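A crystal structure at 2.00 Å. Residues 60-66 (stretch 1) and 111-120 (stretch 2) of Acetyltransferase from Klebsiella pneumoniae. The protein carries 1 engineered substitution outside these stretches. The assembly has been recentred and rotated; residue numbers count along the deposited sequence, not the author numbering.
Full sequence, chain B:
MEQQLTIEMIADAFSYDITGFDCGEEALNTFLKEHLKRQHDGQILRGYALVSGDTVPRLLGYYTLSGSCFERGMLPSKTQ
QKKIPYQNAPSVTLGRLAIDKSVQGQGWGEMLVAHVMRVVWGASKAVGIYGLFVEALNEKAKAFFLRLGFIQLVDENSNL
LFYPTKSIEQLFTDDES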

# COMPACT_ATOMS: atom_id res chain seq x y z
N LEU B 60 4.96 20.25 -15.42
CA LEU B 60 3.71 20.99 -15.43
C LEU B 60 2.68 20.45 -14.44
O LEU B 60 1.61 21.05 -14.29
CB LEU B 60 3.11 20.99 -16.85
CG LEU B 60 3.77 21.86 -17.93
CD1 LEU B 60 3.89 23.31 -17.46
CD2 LEU B 60 5.13 21.33 -18.37
N GLY B 61 2.98 19.33 -13.78
CA GLY B 61 2.11 18.80 -12.75
C GLY B 61 2.76 17.61 -12.09
O GLY B 61 3.72 17.04 -12.62
N TYR B 62 2.23 17.23 -10.93
CA TYR B 62 2.79 16.09 -10.22
C TYR B 62 1.76 15.54 -9.24
O TYR B 62 0.79 16.22 -8.91
CB TYR B 62 4.09 16.47 -9.50
CG TYR B 62 3.89 17.23 -8.20
CD1 TYR B 62 3.74 18.62 -8.18
CD2 TYR B 62 3.89 16.56 -6.99
CE1 TYR B 62 3.56 19.30 -6.98
CE2 TYR B 62 3.72 17.22 -5.81
CZ TYR B 62 3.57 18.59 -5.80
OH TYR B 62 3.39 19.23 -4.59
N TYR B 63 2.00 14.31 -8.78
CA TYR B 63 1.20 13.74 -7.70
C TYR B 63 2.03 12.74 -6.91
O TYR B 63 3.06 12.25 -7.38
CB TYR B 63 -0.11 13.10 -8.23
CG TYR B 63 0.00 11.76 -8.95
CD1 TYR B 63 0.13 10.57 -8.24
CD2 TYR B 63 -0.06 11.70 -10.33
CE1 TYR B 63 0.19 9.35 -8.89
CE2 TYR B 63 0.01 10.48 -11.00
CZ TYR B 63 0.14 9.31 -10.27
OH TYR B 63 0.20 8.10 -10.93
N THR B 64 1.57 12.42 -5.69
CA THR B 64 2.26 11.48 -4.81
C THR B 64 1.30 10.43 -4.26
O THR B 64 0.13 10.71 -3.99
CB THR B 64 2.94 12.19 -3.62
OG1 THR B 64 1.94 12.66 -2.71
CG2 THR B 64 3.74 13.38 -4.09
N LEU B 65 1.82 9.21 -4.04
CA LEU B 65 1.05 8.09 -3.50
C LEU B 65 1.76 7.49 -2.30
O LEU B 65 2.98 7.28 -2.33
CB LEU B 65 0.84 7.00 -4.57
CG LEU B 65 0.09 7.47 -5.82
CD1 LEU B 65 0.04 6.39 -6.90
CD2 LEU B 65 -1.30 7.90 -5.43
N SER B 66 1.00 7.19 -1.25
CA SER B 66 1.54 6.55 -0.06
C SER B 66 0.57 5.48 0.41
O SER B 66 -0.64 5.66 0.33
CB SER B 66 1.78 7.56 1.07
OG SER B 66 2.54 8.66 0.60
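Stretch 2, residues 111-120: MLVAHVMRVV

Stretch 2 is a helical segment, part of a longer helix, laid along the strand of stretch 1 with the two segments running in roughly the same direction: their N-to-C directions differ by 30° (signed crossing angle -30°), and the axes approach to 9.6 Å. The helix keeps its regular i to i+4 hydrogen bonds, for example from V116 N to L112 O at 2.8 Å. From G61 to S66 the strand is extended, so its side chains alternate: Y63 and L65 point toward the helix, Y62 and T64 away. Two pairs set the register, with CA of Y63 7.7 Å from CA of L112 and CA of L65 8.2 Å from CA of V116.

The apolar packing matches that register. L112, V116 and V119 recur at intervals of four and three, so they share the helix flank that meets the strand. Y63 CD2 lies 3.9 Å from L112 CD2, and L65 packs on V116 and V119, its CD2 3.9 Å from V116 CG1 and its CD1 3.6 Å from V119 CG1. At G61, with no side chain, L112 CD1 comes to 4.1 Å from the backbone N of Y62; an ideal CB on G61 would stand 3.6 Å from L112 CD1.

Y63 is the centrepiece, with more of its own surface covered by the other stretch than any other residue. V116 CG2 sits over one face of its ring, 3.3 Å from the centroid of the Y63 ring and 10° off the normal, a CH-pi contact, while L112 CD2 lies at the ring edge.

The polar element is at the tip of the same side chain. Y63 OH and H115 ND1 form a 2.6 Å hydrogen bond. The rings meet rim to rim, planes at 59°. Y63 thus combines the face contact with V116 and the hydrogen bond to H115.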

# COMPACT_ATOMS: atom_id res chain seq x y z
N MET B 111 -6.63 13.76 -16.17
CA MET B 111 -5.73 12.76 -16.72
C MET B 111 -4.76 12.23 -15.67
O MET B 111 -4.43 11.03 -15.68
CB MET B 111 -4.98 13.32 -17.93
CG MET B 111 -3.88 12.38 -18.39
SD MET B 111 -3.53 12.33 -20.14
CE MET B 111 -4.78 11.13 -20.60
N LEU B 112 -4.30 13.09 -14.77
CA LEU B 112 -3.45 12.60 -13.69
C LEU B 112 -4.21 11.63 -12.79
O LEU B 112 -3.67 10.59 -12.40
CB LEU B 112 -2.90 13.78 -12.88
CG LEU B 112 -1.65 14.41 -13.48
CD1 LEU B 112 -1.05 15.42 -12.52
CD2 LEU B 112 -0.63 13.36 -13.85
N VAL B 113 -5.47 11.93 -12.47
CA VAL B 113 -6.26 11.03 -11.64
C VAL B 113 -6.46 9.68 -12.33
O VAL B 113 -6.45 8.63 -11.69
CB VAL B 113 -7.60 11.69 -11.26
CG1 VAL B 113 -8.50 10.70 -10.53
CG2 VAL B 113 -7.34 12.92 -10.40
N ALA B 114 -6.68 9.70 -13.65
CA ALA B 114 -6.79 8.43 -14.37
C ALA B 114 -5.50 7.63 -14.27
O ALA B 114 -5.53 6.41 -14.08
CB ALA B 114 -7.16 8.68 -15.84
N HIS B 115 -4.36 8.31 -14.37
CA HIS B 115 -3.08 7.63 -14.20
C HIS B 115 -2.92 7.10 -12.78
O HIS B 115 -2.40 5.99 -12.58
CB HIS B 115 -1.94 8.58 -14.57
CG HIS B 115 -0.61 7.92 -14.63
ND1 HIS B 115 0.13 7.62 -13.50
CD2 HIS B 115 0.13 7.50 -15.69
CE1 HIS B 115 1.27 7.05 -13.87
NE2 HIS B 115 1.28 6.95 -15.18
N VAL B 116 -3.35 7.88 -11.78
CA VAL B 116 -3.37 7.40 -10.39
C VAL B 116 -4.15 6.10 -10.30
O VAL B 116 -3.71 5.13 -9.67
CB VAL B 116 -3.97 8.46 -9.45
CG1 VAL B 116 -4.18 7.85 -8.04
CG2 VAL B 116 -3.12 9.72 -9.42
N MET B 117 -5.34 6.07 -10.91
CA MET B 117 -6.19 4.89 -10.83
C MET B 117 -5.49 3.65 -11.36
O MET B 117 -5.60 2.57 -10.77
CB MET B 117 -7.49 5.12 -11.60
CG MET B 117 -8.37 6.22 -11.04
SD MET B 117 -8.61 6.03 -9.28
CE MET B 117 -9.79 7.34 -8.97
N ARG B 118 -4.78 3.79 -12.47
CA ARG B 118 -4.10 2.64 -13.06
C ARG B 118 -2.98 2.14 -12.15
O ARG B 118 -2.76 0.92 -12.04
CB ARG B 118 -3.57 2.99 -14.44
CG ARG B 118 -2.87 1.85 -15.14
CD ARG B 118 -2.39 2.24 -16.52
NE ARG B 118 -3.48 2.41 -17.47
CZ ARG B 118 -4.15 1.40 -18.02
NH1 ARG B 118 -3.85 0.14 -17.72
NH2 ARG B 118 -5.13 1.65 -18.88
N VAL B 119 -2.26 3.05 -11.50
CA VAL B 119 -1.20 2.65 -10.58
C VAL B 119 -1.80 1.92 -9.38
O VAL B 119 -1.30 0.88 -8.95
CB VAL B 119 -0.37 3.87 -10.14
CG1 VAL B 119 0.59 3.48 -9.02
CG2 VAL B 119 0.40 4.44 -11.32
N VAL B 120 -2.87 2.48 -8.81
CA VAL B 120 -3.49 1.86 -7.64
C VAL B 120 -4.12 0.53 -8.01
O VAL B 120 -4.14 -0.42 -7.21
CB VAL B 120 -4.52 2.83 -7.03
CG1 VAL B 120 -5.35 2.13 -5.97
CG2 VAL B 120 -3.79 4.03 -6.44